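Local coordinates for protein KLLA0F20702p (Kluyveromyces lactis, PDB 5Y5A) that probably takes part in recruiting telomerase to telomeres as the yeast Est1 subunit, through complex formation with Cdc13, at residues F315-P327 / L367-N379. Residues are numbered along the deposited sequence; the frame is centred on the assembly and turned at random.
Sequences FYILPLIGSHIFP and LLIGSFHMYQMIN
Ile325 drives its side chain into helix 367-379 as a knob into the hole formed by Ser371, Tyr375, Ile378 and Asn379. Its CD1 lies 3.5 Å from Ser371 O and also against Met374 CB, while CG1 lies against Tyr375 CD2, the two side chains sliding past each other in opposite directions. CG2, anti to the backbone N, is the branch turned to Ile378, 3.8 Å from that residue's CD1. Phe326 adds its ring at the same spot, CZ lying 3.6 Å from Ile378 CD1. Cutting Ile325 back to an alanine is likely to open a gap over Ser371 and Tyr375 and leave Ile378 without one of its apolar neighbours.

One turn back, Ile321 spreads over Ser371, with CG2 3.5 Å from OG, and its CD1 reaches Leu367 CG at 3.8 Å; CG1 meets Leu368 CD1. Ile317 and Leu318 close that end against Leu367 CD2.

These residues join the short helix 318-325 to the C-terminal end of the long helix 339-379 in the all-helical Est1 DNA/RNA binding domain, whose sequence family belongs to the TPR clan. The two axes run in the same general direction, crossing at -26° with a closest approach of 10.2 Å.

Where helix 318-325 ends, Asn379 ND2 donates to Ile325 O (3.2 Å, 164° at the hydrogen), in the carbonyl plane and on a lone pair. The same ND2 lies above the centre of the Tyr375 ring, whose CE2 edge faces His324 O. Further out, Ser371 OG is tied back to Leu367 O, and His324 ND1 to Leu320 O. Phe275 of helix 271-279 packs on Ile325 and Met374, and Phe394 stacks on the His324 ring.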
loop_
_atom_site.group_PDB
_atom_site.type_symbol
_atom_site.label_atom_id
_atom_site.label_comp_id
_atom_site.label_asym_id
_atom_site.label_seq_id
_atom_site.Cartn_x
_atom_site.Cartn_y
_atom_site.Cartn_z
ATOM N N PHE A 315 -4.879 -2.052 15.617
ATOM C CA PHE A 315 -5.979 -3.000 15.615
ATOM C C PHE A 315 -7.369 -2.416 15.820
ATOM O O PHE A 315 -8.320 -2.896 15.219
ATOM C CB PHE A 315 -5.737 -4.064 16.683
ATOM C CG PHE A 315 -4.776 -5.124 16.260
ATOM C CD1 PHE A 315 -3.409 -4.912 16.328
ATOM C CD2 PHE A 315 -5.237 -6.334 15.775
ATOM C CE1 PHE A 315 -2.522 -5.890 15.931
ATOM C CE2 PHE A 315 -4.353 -7.317 15.380
ATOM C CZ PHE A 315 -2.993 -7.096 15.460
ATOM N N TYR A 316 -7.505 -1.407 16.671
ATOM C CA TYR A 316 -8.839 -1.011 17.105
ATOM C C TYR A 316 -9.596 -0.244 16.040
ATOM O O TYR A 316 -10.795 -0.029 16.173
ATOM C CB TYR A 316 -8.779 -0.199 18.405
ATOM C CG TYR A 316 -8.659 -1.082 19.635
ATOM C CD1 TYR A 316 -8.171 -2.372 19.525
ATOM C CD2 TYR A 316 -9.054 -0.639 20.896
ATOM C CE1 TYR A 316 -8.054 -3.192 20.618
ATOM C CE2 TYR A 316 -8.942 -1.471 22.017
ATOM C CZ TYR A 316 -8.439 -2.747 21.861
ATOM O OH TYR A 316 -8.306 -3.604 22.940
ATOM N N ILE A 317 -8.919 0.155 14.969
ATOM C CA ILE A 317 -9.631 0.792 13.877
ATOM C C ILE A 317 -10.297 -0.278 13.002
ATOM O O ILE A 317 -11.213 0.015 12.244
ATOM C CB ILE A 317 -8.696 1.684 13.010
ATOM C CG1 ILE A 317 -9.519 2.659 12.157
ATOM C CG2 ILE A 317 -7.757 0.830 12.162
ATOM C CD1 ILE A 317 -8.688 3.521 11.203
ATOM N N LEU A 318 -9.822 -1.497 13.094
ATOM C CA LEU A 318 -10.325 -2.572 12.286
ATOM C C LEU A 318 -11.772 -2.907 12.501
ATOM O O LEU A 318 -12.504 -2.967 11.560
ATOM C CB LEU A 318 -9.429 -3.779 12.374
ATOM C CG LEU A 318 -8.017 -3.525 11.901
ATOM C CD1 LEU A 318 -7.157 -4.740 12.063
ATOM C CD2 LEU A 318 -7.987 -3.075 10.470
ATOM N N PRO A 319 -12.206 -3.113 13.726
ATOM C CA PRO A 319 -13.640 -3.378 13.911
ATOM C C PRO A 319 -14.549 -2.217 13.510
ATOM O O PRO A 319 -15.719 -2.449 13.211
ATOM C CB PRO A 319 -13.756 -3.637 15.417
ATOM C CG PRO A 319 -12.415 -4.123 15.814
ATOM C CD PRO A 319 -11.461 -3.309 14.981
ATOM N N LEU A 320 -14.026 -0.994 13.511
ATOM C CA LEU A 320 -14.841 0.161 13.163
ATOM C C LEU A 320 -15.085 0.168 11.663
ATOM O O LEU A 320 -16.209 0.367 11.202
ATOM C CB LEU A 320 -14.163 1.458 13.610
ATOM C CG LEU A 320 -13.811 1.431 15.102
ATOM C CD1 LEU A 320 -13.002 2.659 15.497
ATOM C CD2 LEU A 320 -15.080 1.333 15.943
ATOM N N ILE A 321 -14.018 -0.057 10.908
ATOM C CA ILE A 321 -14.122 -0.200 9.468
ATOM C C ILE A 321 -14.957 -1.436 9.118
ATOM O O ILE A 321 -15.852 -1.379 8.270
ATOM C CB ILE A 321 -12.732 -0.290 8.839
ATOM C CG1 ILE A 321 -12.028 1.060 8.984
ATOM C CG2 ILE A 321 -12.835 -0.691 7.372
ATOM C CD1 ILE A 321 -10.563 1.046 8.549
ATOM N N GLY A 322 -14.673 -2.545 9.797
ATOM C CA GLY A 322 -15.395 -3.789 9.577
ATOM C C GLY A 322 -16.899 -3.636 9.725
ATOM O O GLY A 322 -17.667 -4.115 8.887
ATOM N N SER A 323 -17.317 -2.952 10.785
ATOM C CA SER A 323 -18.737 -2.806 11.077
ATOM C C SER A 323 -19.471 -1.931 10.055
ATOM O O SER A 323 -20.674 -2.079 9.865
ATOM C CB SER A 323 -18.932 -2.240 12.478
ATOM O OG SER A 323 -18.578 -0.868 12.530
ATOM N N HIS A 324 -18.759 -1.024 9.396
ATOM C CA HIS A 324 -19.388 -0.216 8.352
ATOM C C HIS A 324 -19.503 -0.987 7.038
ATOM O O HIS A 324 -20.551 -0.967 6.386
ATOM C CB HIS A 324 -18.617 1.086 8.135
ATOM C CG HIS A 324 -18.963 2.154 9.125
ATOM N ND1 HIS A 324 -18.155 2.471 10.195
ATOM C CD2 HIS A 324 -20.043 2.962 9.215
ATOM C CE1 HIS A 324 -18.718 3.439 10.897
ATOM N NE2 HIS A 324 -19.865 3.753 10.324
ATOM N N ILE A 325 -18.432 -1.670 6.650
ATOM C CA ILE A 325 -18.447 -2.434 5.407
ATOM C C ILE A 325 -19.234 -3.740 5.552
ATOM O O ILE A 325 -20.047 -4.072 4.698
ATOM C CB ILE A 325 -17.019 -2.737 4.920
ATOM C CG1 ILE A 325 -16.235 -1.424 4.777
ATOM C CG2 ILE A 325 -17.052 -3.487 3.594
ATOM C CD1 ILE A 325 -14.923 -1.564 4.007
ATOM N N PHE A 326 -19.001 -4.459 6.645
ATOM C CA PHE A 326 -19.638 -5.753 6.877
ATOM C C PHE A 326 -20.466 -5.755 8.164
ATOM O O PHE A 326 -20.111 -6.448 9.122
ATOM C CB PHE A 326 -18.575 -6.858 6.955
ATOM C CG PHE A 326 -17.632 -6.890 5.777
ATOM C CD1 PHE A 326 -18.017 -7.477 4.572
ATOM C CD2 PHE A 326 -16.355 -6.360 5.880
ATOM C CE1 PHE A 326 -17.155 -7.520 3.487
ATOM C CE2 PHE A 326 -15.485 -6.406 4.798
ATOM C CZ PHE A 326 -15.889 -6.989 3.596
ATOM N N PRO A 327 -21.571 -4.991 8.194
ATOM C CA PRO A 327 -22.321 -4.791 9.443
ATOM C C PRO A 327 -22.792 -6.087 10.107
ATOM O O PRO A 327 -22.726 -6.195 11.335
ATOM C CB PRO A 327 -23.525 -3.945 8.997
ATOM C CG PRO A 327 -23.665 -4.210 7.532
ATOM C CD PRO A 327 -22.241 -4.353 7.046
ATOM N N LEU A 367 -5.498 3.804 5.295
ATOM C CA LEU A 367 -6.362 2.626 5.344
ATOM C C LEU A 367 -7.841 3.041 5.325
ATOM O O LEU A 367 -8.637 2.519 4.547
ATOM C CB LEU A 367 -6.067 1.798 6.591
ATOM C CG LEU A 367 -7.073 0.717 6.986
ATOM C CD1 LEU A 367 -7.068 -0.440 5.980
ATOM C CD2 LEU A 367 -6.772 0.202 8.385
ATOM N N LEU A 368 -8.179 4.000 6.180
ATOM C CA LEU A 368 -9.546 4.484 6.333
ATOM C C LEU A 368 -10.079 5.146 5.064
ATOM O O LEU A 368 -11.202 4.864 4.630
ATOM C CB LEU A 368 -9.614 5.468 7.506
ATOM C CG LEU A 368 -11.001 5.974 7.882
ATOM C CD1 LEU A 368 -11.891 4.801 8.290
ATOM C CD2 LEU A 368 -10.900 7.023 8.990
ATOM N N ILE A 369 -9.278 6.029 4.471
ATOM C CA ILE A 369 -9.647 6.659 3.197
ATOM C C ILE A 369 -9.885 5.589 2.133
ATOM O O ILE A 369 -10.912 5.586 1.453
ATOM C CB ILE A 369 -8.558 7.647 2.717
ATOM C CG1 ILE A 369 -8.700 8.973 3.459
ATOM C CG2 ILE A 369 -8.659 7.895 1.198
ATOM C CD1 ILE A 369 -7.508 9.901 3.301
ATOM N N GLY A 370 -8.928 4.678 2.002
ATOM C CA GLY A 370 -9.067 3.556 1.096
ATOM C C GLY A 370 -10.298 2.716 1.389
ATOM O O GLY A 370 -10.981 2.275 0.476
ATOM N N SER A 371 -10.595 2.516 2.667
ATOM C CA SER A 371 -11.729 1.692 3.062
ATOM C C SER A 371 -13.086 2.230 2.623
ATOM O O SER A 371 -14.049 1.462 2.516
ATOM C CB SER A 371 -11.731 1.498 4.574
ATOM O OG SER A 371 -10.727 0.560 4.932
ATOM N N PHE A 372 -13.183 3.535 2.381
ATOM C CA PHE A 372 -14.441 4.093 1.881
ATOM C C PHE A 372 -14.691 3.575 0.468
ATOM O O PHE A 372 -15.835 3.333 0.077
ATOM C CB PHE A 372 -14.435 5.634 1.895
ATOM C CG PHE A 372 -15.679 6.253 1.276
ATOM C CD1 PHE A 372 -16.873 6.307 1.985
ATOM C CD2 PHE A 372 -15.645 6.785 -0.005
ATOM C CE1 PHE A 372 -18.011 6.864 1.428
ATOM C CE2 PHE A 372 -16.789 7.347 -0.579
ATOM C CZ PHE A 372 -17.971 7.386 0.138
ATOM N N HIS A 373 -13.619 3.401 -0.299
ATOM C CA HIS A 373 -13.756 2.891 -1.659
ATOM C C HIS A 373 -13.845 1.365 -1.652
ATOM O O HIS A 373 -14.441 0.786 -2.542
ATOM C CB HIS A 373 -12.598 3.368 -2.535
ATOM C CG HIS A 373 -12.467 4.860 -2.587
ATOM N ND1 HIS A 373 -13.120 5.630 -3.526
ATOM C CD2 HIS A 373 -11.788 5.722 -1.794
ATOM C CE1 HIS A 373 -12.837 6.903 -3.318
ATOM N NE2 HIS A 373 -12.028 6.988 -2.277
ATOM N N MET A 374 -13.258 0.719 -0.647
ATOM C CA MET A 374 -13.518 -0.708 -0.436
ATOM C C MET A 374 -15.026 -0.901 -0.239
ATOM O O MET A 374 -15.641 -1.768 -0.861
ATOM C CB MET A 374 -12.745 -1.250 0.771
ATOM C CG MET A 374 -11.220 -1.156 0.643
ATOM S SD MET A 374 -10.563 -2.052 -0.788
ATOM C CE MET A 374 -10.693 -3.747 -0.213
ATOM N N TYR A 375 -15.604 -0.074 0.631
ATOM C CA TYR A 375 -17.040 -0.079 0.891
ATOM C C TYR A 375 -17.857 -0.011 -0.407
ATOM O O TYR A 375 -18.824 -0.756 -0.574
ATOM C CB TYR A 375 -17.425 1.098 1.813
ATOM C CG TYR A 375 -18.899 1.154 2.201
ATOM C CD1 TYR A 375 -19.866 1.552 1.289
ATOM C CD2 TYR A 375 -19.316 0.815 3.488
ATOM C CE1 TYR A 375 -21.200 1.598 1.626
ATOM C CE2 TYR A 375 -20.661 0.863 3.837
ATOM C CZ TYR A 375 -21.593 1.260 2.897
ATOM O OH TYR A 375 -22.925 1.319 3.216
ATOM N N GLN A 376 -17.487 0.889 -1.313
ATOM C CA GLN A 376 -18.280 1.080 -2.530
ATOM C C GLN A 376 -18.127 -0.088 -3.479
ATOM O O GLN A 376 -19.078 -0.462 -4.154
ATOM C CB GLN A 376 -17.897 2.387 -3.231
ATOM C CG GLN A 376 -18.147 3.634 -2.380
ATOM C CD GLN A 376 -17.982 4.910 -3.171
ATOM O OE1 GLN A 376 -18.867 5.768 -3.175
ATOM N NE2 GLN A 376 -16.851 5.038 -3.863
ATOM N N MET A 377 -16.936 -0.675 -3.538
ATOM C CA MET A 377 -16.747 -1.837 -4.400
ATOM C C MET A 377 -17.447 -3.060 -3.826
ATOM O O MET A 377 -17.989 -3.866 -4.566
ATOM C CB MET A 377 -15.270 -2.142 -4.610
ATOM C CG MET A 377 -14.537 -1.106 -5.438
ATOM S SD MET A 377 -12.790 -1.520 -5.518
ATOM C CE MET A 377 -12.817 -2.825 -6.737
ATOM N N ILE A 378 -17.447 -3.183 -2.503
ATOM C CA ILE A 378 -17.987 -4.381 -1.863
ATOM C C ILE A 378 -19.513 -4.333 -1.768
ATOM O O ILE A 378 -20.186 -5.331 -2.031
ATOM C CB ILE A 378 -17.359 -4.581 -0.455
ATOM C CG1 ILE A 378 -15.906 -5.055 -0.599
ATOM C CG2 ILE A 378 -18.168 -5.575 0.366
ATOM C CD1 ILE A 378 -15.089 -4.988 0.685
ATOM N N ASN A 379 -20.060 -3.168 -1.433
ATOM C CA ASN A 379 -21.502 -3.029 -1.264
ATOM C C ASN A 379 -22.248 -2.442 -2.476
ATOM O O ASN A 379 -23.479 -2.410 -2.493
ATOM C CB ASN A 379 -21.780 -2.195 -0.019
ATOM C CG ASN A 379 -21.366 -2.919 1.257
ATOM O OD1 ASN A 379 -21.592 -4.118 1.394
ATOM N ND2 ASN A 379 -20.746 -2.200 2.178
#